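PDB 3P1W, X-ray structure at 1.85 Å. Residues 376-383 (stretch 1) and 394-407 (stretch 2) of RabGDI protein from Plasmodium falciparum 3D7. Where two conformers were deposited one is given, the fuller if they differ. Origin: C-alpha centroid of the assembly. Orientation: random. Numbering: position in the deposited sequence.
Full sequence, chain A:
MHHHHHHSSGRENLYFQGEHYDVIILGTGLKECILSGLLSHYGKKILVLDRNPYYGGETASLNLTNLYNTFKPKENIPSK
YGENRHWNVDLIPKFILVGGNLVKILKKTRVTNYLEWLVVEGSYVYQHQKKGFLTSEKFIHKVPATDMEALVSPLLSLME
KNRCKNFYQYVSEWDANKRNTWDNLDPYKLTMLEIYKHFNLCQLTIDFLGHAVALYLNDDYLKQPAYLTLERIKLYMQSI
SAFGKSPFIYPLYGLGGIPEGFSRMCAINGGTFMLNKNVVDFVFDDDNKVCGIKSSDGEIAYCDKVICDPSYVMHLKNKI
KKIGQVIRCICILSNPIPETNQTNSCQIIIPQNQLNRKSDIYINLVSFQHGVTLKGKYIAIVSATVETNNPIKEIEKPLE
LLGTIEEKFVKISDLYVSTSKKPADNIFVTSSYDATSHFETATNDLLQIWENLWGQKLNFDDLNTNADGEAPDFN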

ATOM      1  N   GLY A 376      24.180   6.873  -1.955  1.00 34.14           N
ATOM      2  CA  GLY A 376      24.996   6.212  -0.934  1.00 33.84           C
ATOM      3  C   GLY A 376      24.215   5.977   0.352  1.00 31.94           C
ATOM      4  O   GLY A 376      24.686   5.296   1.258  1.00 32.49           O
ATOM      5  N   LYS A 377      23.038   6.569   0.462  1.00 30.82           N
ATOM      6  CA  LYS A 377      22.171   6.296   1.615  1.00 28.95           C
ATOM      7  C   LYS A 377      20.904   5.564   1.153  1.00 27.72           C
ATOM      8  O   LYS A 377      20.503   5.624  -0.011  1.00 27.99           O
ATOM      9  CB  LYS A 377      21.814   7.590   2.365  1.00 29.70           C
ATOM     10  CG  LYS A 377      22.999   8.365   2.959  1.00 31.39           C
ATOM     11  CD  LYS A 377      23.787   7.570   4.013  1.00 31.27           C
ATOM     12  CE  LYS A 377      25.065   8.312   4.416  1.00 33.18           C
ATOM     13  NZ  LYS A 377      26.033   7.466   5.146  1.00 33.17           N
ATOM     14  N   TYR A 378      20.288   4.850   2.091  1.00 26.11           N
ATOM     15  CA  TYR A 378      19.092   4.076   1.825  1.00 24.80           C
ATOM     16  C   TYR A 378      18.079   4.348   2.932  1.00 23.16           C
ATOM     17  O   TYR A 378      18.454   4.708   4.060  1.00 23.84           O
ATOM     18  CB  TYR A 378      19.401   2.575   1.805  1.00 24.85           C
ATOM     19  CG  TYR A 378      20.493   2.207   0.832  1.00 25.30           C
ATOM     20  CD1 TYR A 378      20.189   1.605  -0.369  1.00 29.36           C
ATOM     21  CD2 TYR A 378      21.819   2.514   1.095  1.00 30.14           C
ATOM     22  CE1 TYR A 378      21.172   1.297  -1.280  1.00 31.35           C
ATOM     23  CE2 TYR A 378      22.818   2.204   0.196  1.00 31.01           C
ATOM     24  CZ  TYR A 378      22.480   1.593  -0.993  1.00 33.76           C
ATOM     25  OH  TYR A 378      23.444   1.268  -1.912  1.00 34.02           O
ATOM     26  N   ILE A 379      16.814   4.123   2.606  0.50 21.94           N
ATOM     27  CA  ILE A 379      15.730   4.210   3.565  0.50 20.59           C
ATOM     28  C   ILE A 379      14.952   2.892   3.606  0.50 19.17           C
ATOM     29  O   ILE A 379      14.428   2.456   2.580  0.50 18.86           O
ATOM     30  CB  ILE A 379      14.766   5.360   3.198  0.50 21.00           C
ATOM     31  CG1 ILE A 379      15.414   6.697   3.510  0.50 23.10           C
ATOM     32  CG2 ILE A 379      13.518   5.283   4.008  0.50 19.95           C
ATOM     33  CD1 ILE A 379      15.478   6.949   4.971  0.50 24.54           C
ATOM     34  N   ALA A 380      14.882   2.267   4.784  1.00 18.48           N
ATOM     35  CA  ALA A 380      14.062   1.076   4.993  1.00 17.51           C
ATOM     36  C   ALA A 380      12.933   1.455   5.942  1.00 17.84           C
ATOM     37  O   ALA A 380      13.182   2.033   6.991  1.00 18.23           O
ATOM     38  CB  ALA A 380      14.913  -0.085   5.597  1.00 17.72           C
ATOM     39  N   ILE A 381      11.712   1.117   5.559  1.00 15.45           N
ATOM     40  CA  ILE A 381      10.526   1.454   6.325  1.00 15.71           C
ATOM     41  C   ILE A 381       9.857   0.168   6.779  1.00 15.00           C
ATOM     42  O   ILE A 381       9.335  -0.603   5.971  1.00 15.79           O
ATOM     43  CB  ILE A 381       9.560   2.302   5.498  1.00 15.37           C
ATOM     44  CG1 ILE A 381      10.311   3.493   4.863  1.00 18.07           C
ATOM     45  CG2 ILE A 381       8.373   2.761   6.397  1.00 15.29           C
ATOM     46  CD1 ILE A 381      10.909   3.253   3.447  1.00 17.31           C
ATOM     47  N   VAL A 382       9.899  -0.050   8.090  1.00 15.51           N
ATOM     48  CA  VAL A 382       9.295  -1.224   8.715  1.00 15.18           C
ATOM     49  C   VAL A 382       7.897  -0.849   9.157  1.00 15.14           C
ATOM     50  O   VAL A 382       7.742   0.149   9.831  1.00 15.26           O
ATOM     51  CB  VAL A 382      10.116  -1.686   9.920  1.00 15.41           C
ATOM     52  CG1 VAL A 382       9.437  -2.888  10.601  1.00 16.94           C
ATOM     53  CG2 VAL A 382      11.577  -2.044   9.518  1.00 17.96           C
ATOM     54  N   SER A 383       6.885  -1.658   8.823  1.00 14.47           N
ATOM     55  CA  SER A 383       5.524  -1.375   9.202  1.00 14.75           C
ATOM     56  C   SER A 383       4.876  -2.617   9.792  1.00 14.73           C
ATOM     57  O   SER A 383       5.103  -3.748   9.305  1.00 13.97           O
ATOM     58  CB  SER A 383       4.727  -0.861   7.979  1.00 15.19           C
ATOM     59  OG  SER A 383       4.807  -1.790   6.894  1.00 18.02           O
ATOM     60  N   GLU A 394       7.859  -4.998  19.151  1.00 24.47           N
ATOM     61  CA  GLU A 394       7.309  -5.852  18.090  1.00 23.77           C
ATOM     62  C   GLU A 394       8.106  -5.763  16.789  1.00 22.75           C
ATOM     63  O   GLU A 394       8.053  -6.674  15.984  1.00 23.15           O
ATOM     64  CB  GLU A 394       5.849  -5.507  17.813  1.00 23.81           C
ATOM     65  CG  GLU A 394       4.918  -5.746  18.992  1.00 25.11           C
ATOM     66  CD  GLU A 394       3.505  -5.332  18.698  1.00 21.38           C
ATOM     67  OE1 GLU A 394       2.902  -5.881  17.764  1.00 21.93           O
ATOM     68  OE2 GLU A 394       2.966  -4.491  19.441  1.00 22.46           O
ATOM     69  N   ILE A 395       8.785  -4.650  16.559  1.00 20.60           N
ATOM     70  CA  ILE A 395       9.594  -4.508  15.347  1.00 20.95           C
ATOM     71  C   ILE A 395      11.093  -4.716  15.569  1.00 21.41           C
ATOM     72  O   ILE A 395      11.889  -4.528  14.652  1.00 20.51           O
ATOM     73  CB  ILE A 395       9.326  -3.180  14.629  1.00 19.62           C
ATOM     74  CG1 ILE A 395       9.737  -1.981  15.481  1.00 21.54           C
ATOM     75  CG2 ILE A 395       7.851  -3.133  14.206  1.00 20.85           C
ATOM     76  CD1 ILE A 395       9.793  -0.658  14.665  1.00 21.83           C
ATOM     77  N   GLU A 396      11.464  -5.184  16.751  1.00 23.53           N
ATOM     78  CA  GLU A 396      12.884  -5.421  17.061  1.00 24.71           C
ATOM     79  C   GLU A 396      13.532  -6.421  16.115  1.00 23.76           C
ATOM     80  O   GLU A 396      14.579  -6.118  15.525  1.00 22.79           O
ATOM     81  CB  GLU A 396      13.036  -5.831  18.536  1.00 26.61           C
ATOM     82  CG  GLU A 396      14.434  -6.079  18.997  1.00 31.62           C
ATOM     83  CD  GLU A 396      14.467  -6.542  20.456  1.00 36.45           C
ATOM     84  OE1 GLU A 396      14.804  -7.708  20.689  1.00 42.75           O
ATOM     85  OE2 GLU A 396      14.118  -5.748  21.348  1.00 41.08           O
ATOM     86  N   LYS A 397      12.908  -7.583  15.907  1.00 23.32           N
ATOM     87  CA  LYS A 397      13.494  -8.606  15.029  0.50 23.72           C
ATOM     88  C   LYS A 397      13.551  -8.132  13.574  1.00 22.74           C
ATOM     89  O   LYS A 397      14.572  -8.260  12.909  1.00 23.00           O
ATOM     90  CB  LYS A 397      12.759  -9.952  15.157  0.50 24.54           C
ATOM     91  CG  LYS A 397      13.648 -11.157  14.870  0.50 25.16           C
ATOM     92  N   PRO A 398      12.457  -7.531  13.060  1.00 21.57           N
ATOM     93  CA  PRO A 398      12.578  -6.974  11.725  1.00 20.61           C
ATOM     94  C   PRO A 398      13.700  -5.950  11.561  1.00 20.36           C
ATOM     95  O   PRO A 398      14.395  -5.938  10.538  1.00 19.99           O
ATOM     96  CB  PRO A 398      11.211  -6.303  11.498  1.00 21.14           C
ATOM     97  CG  PRO A 398      10.275  -7.076  12.367  1.00 20.73           C
ATOM     98  CD  PRO A 398      11.080  -7.505  13.558  1.00 21.78           C
ATOM     99  N   LEU A 399      13.862  -5.063  12.544  1.00 20.72           N
ATOM    100  CA  LEU A 399      14.927  -4.065  12.500  1.00 20.82           C
ATOM    101  C   LEU A 399      16.308  -4.708  12.469  1.00 22.21           C
ATOM    102  O   LEU A 399      17.216  -4.153  11.861  1.00 21.80           O
ATOM    103  CB  LEU A 399      14.842  -3.107  13.674  1.00 20.07           C
ATOM    104  CG  LEU A 399      13.686  -2.111  13.678  1.00 20.22           C
ATOM    105  CD1 LEU A 399      13.568  -1.414  15.070  1.00 22.53           C
ATOM    106  CD2 LEU A 399      13.842  -1.102  12.557  1.00 19.16           C
ATOM    107  N   GLU A 400      16.452  -5.864  13.116  1.00 23.40           N
ATOM    108  CA  GLU A 400      17.734  -6.599  13.089  1.00 24.87           C
ATOM    109  C   GLU A 400      18.140  -7.074  11.705  1.00 24.50           C
ATOM    110  O   GLU A 400      19.307  -7.409  11.497  1.00 26.16           O
ATOM    111  CB  GLU A 400      17.715  -7.800  14.049  1.00 26.18           C
ATOM    112  CG  GLU A 400      17.641  -7.406  15.484  1.00 28.64           C
ATOM    113  CD  GLU A 400      17.548  -8.621  16.435  1.00 35.16           C
ATOM    114  OE1 GLU A 400      17.615  -9.788  15.979  1.00 36.87           O
ATOM    115  OE2 GLU A 400      17.360  -8.382  17.641  1.00 38.16           O
ATOM    116  N   LEU A 401      17.189  -7.128  10.767  1.00 22.95           N
ATOM    117  CA  LEU A 401      17.495  -7.504   9.404  1.00 22.62           C
ATOM    118  C   LEU A 401      18.260  -6.441   8.624  1.00 22.99           C
ATOM    119  O   LEU A 401      18.828  -6.752   7.584  1.00 22.51           O
ATOM    120  CB  LEU A 401      16.217  -7.846   8.632  1.00 21.52           C
ATOM    121  CG  LEU A 401      15.374  -8.992   9.161  1.00 22.07           C
ATOM    122  CD1 LEU A 401      14.028  -9.001   8.430  1.00 22.70           C
ATOM    123  CD2 LEU A 401      16.166 -10.325   8.964  1.00 22.29           C
ATOM    124  N   LEU A 402      18.276  -5.192   9.111  1.00 23.37           N
ATOM    125  CA  LEU A 402      18.635  -4.039   8.256  1.00 23.17           C
ATOM    126  C   LEU A 402      20.117  -3.652   8.215  1.00 25.11           C
ATOM    127  O   LEU A 402      20.503  -2.773   7.445  1.00 25.31           O
ATOM    128  CB  LEU A 402      17.841  -2.812   8.708  1.00 22.45           C
ATOM    129  CG  LEU A 402      16.313  -2.940   8.753  1.00 20.02           C
ATOM    130  CD1 LEU A 402      15.670  -1.598   9.181  1.00 18.49           C
ATOM    131  CD2 LEU A 402      15.756  -3.442   7.386  1.00 21.49           C
ATOM    132  N   GLY A 403      20.932  -4.299   9.043  1.00 26.00           N
ATOM    133  CA  GLY A 403      22.315  -3.912   9.216  1.00 27.44           C
ATOM    134  C   GLY A 403      22.383  -2.672  10.077  1.00 27.79           C
ATOM    135  O   GLY A 403      21.495  -2.418  10.902  1.00 27.31           O
ATOM    136  N   THR A 404      23.437  -1.891   9.883  1.00 28.65           N
ATOM    137  CA  THR A 404      23.653  -0.713  10.700  1.00 29.29           C
ATOM    138  C   THR A 404      22.644   0.368  10.365  1.00 27.49           C
ATOM    139  O   THR A 404      22.541   0.798   9.215  1.00 27.72           O
ATOM    140  CB  THR A 404      25.065  -0.169  10.493  1.00 30.81           C
ATOM    141  OG1 THR A 404      25.991  -1.175  10.912  1.00 32.11           O
ATOM    142  CG2 THR A 404      25.267   1.093  11.327  1.00 32.53           C
ATOM    143  N   ILE A 405      21.881   0.785  11.367  1.00 26.44           N
ATOM    144  CA  ILE A 405      20.889   1.830  11.186  1.00 25.16           C
ATOM    145  C   ILE A 405      21.445   3.149  11.691  1.00 25.38           C
ATOM    146  O   ILE A 405      21.829   3.260  12.855  1.00 25.47           O
ATOM    147  CB  ILE A 405      19.563   1.506  11.939  1.00 23.43           C
ATOM    148  CG1 ILE A 405      18.961   0.197  11.405  1.00 23.49           C
ATOM    149  CG2 ILE A 405      18.575   2.699  11.850  1.00 22.07           C
ATOM    150  CD1 ILE A 405      17.926  -0.471  12.348  1.00 22.01           C
ATOM    151  N   GLU A 406      21.465   4.166  10.832  1.00 25.77           N
ATOM    152  CA  GLU A 406      22.014   5.482  11.256  1.00 26.17           C
ATOM    153  C   GLU A 406      21.038   6.269  12.101  1.00 25.68           C
ATOM    154  O   GLU A 406      21.423   6.889  13.105  1.00 25.30           O
ATOM    155  CB  GLU A 406      22.430   6.328  10.056  1.00 26.84           C
ATOM    156  CG  GLU A 406      23.493   5.673   9.210  1.00 28.41           C
ATOM    157  CD  GLU A 406      24.039   6.556   8.104  1.00 30.26           C
ATOM    158  OE1 GLU A 406      23.601   7.715   7.938  1.00 30.10           O
ATOM    159  OE2 GLU A 406      24.916   6.063   7.379  1.00 34.13           O
ATOM    160  N   GLU A 407      19.785   6.298  11.658  1.00 24.73           N
ATOM    161  CA  GLU A 407      18.720   7.038  12.335  1.00 24.17           C
ATOM    162  C   GLU A 407      17.382   6.326  12.164  1.00 22.85           C
ATOM    163  O   GLU A 407      17.143   5.671  11.140  1.00 22.20           O
ATOM    164  CB  GLU A 407      18.564   8.439  11.749  1.00 24.64           C
ATOM    165  CG  GLU A 407      19.795   9.353  11.828  1.00 25.90           C
ATOM    166  CD  GLU A 407      20.201   9.725  13.236  1.00 29.36           C
ATOM    167  OE1 GLU A 407      19.372   9.616  14.175  1.00 29.14           O
ATOM    168  OE2 GLU A 407      21.358  10.187  13.400  1.00 30.34           O
TER

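This is a small, mainly apolar packing of one face of a β-strand against a short helix and the turns that follow it, closed at one end by a single lysine–glutamate salt bridge. Only 317 Å² is buried, both sides summed, and no backbone hydrogen bond crosses between the stretches; side chains do all the joining.

The strand, which begins at Y378 and runs past S383, sets the pattern. Because side chains alternate along an extended chain, A380 and V382 point their CA-to-CB bonds toward the second stretch while I381, between them, points away. V382 is the center of the contact and has the largest covered area. V382 CG1 lies 3.9 Å from I395 CG2 and 4.0 Å from P398 CB, while V382 CG2 lies 3.9 Å from L399 CD2 and 4.1 Å from L402 CD1. These are van der Waals distances, and a β-branched valine suits the place twice over, since it is at home in a strand and its forked end offers two methyls to an apolar surface.

That surface is built by helical spacing. I395 sits at the N-cap position, and its carbonyl O accepts a hydrogen bond from L399 N at 2.9 Å; one turn thus brings I395, P398 and L399 near the same valine. P398 is tolerated early in the helix, where its lack of an amide hydrogen costs little, and its ring gives a compact apolar patch. L399 begins sideways, but the end of its side chain comes nearer and reaches V382. Farther on, L401 N bonds to P398 O at 3.0 Å and L402 N to L399 O at 3.1 Å, an i to i+3 pattern; the CA-to-CB bond of L402 points toward the strand. L402 spans two strand residues: besides its contact with V382, its CD2 lies 3.9 Å from A380 CB. With the CA atoms of A380 and L402 7.6 Å apart, alanine's single methyl meets the long leucine directly.

G403 then leaves helical geometry with a positive phi of 76°, which favors glycine, and the chain runs on to a corner at E406. Here the CA atoms of K377 and E406 are 9.7 Å apart, a distance that two long side chains can span. K377 starts sideways, yet its extended outer segment, with chi3 and chi4 both t, brings NZ to 2.9 Å from E406 OE2, where it donates a charged hydrogen bond. Both residues are partly exposed, sparing these charges full burial.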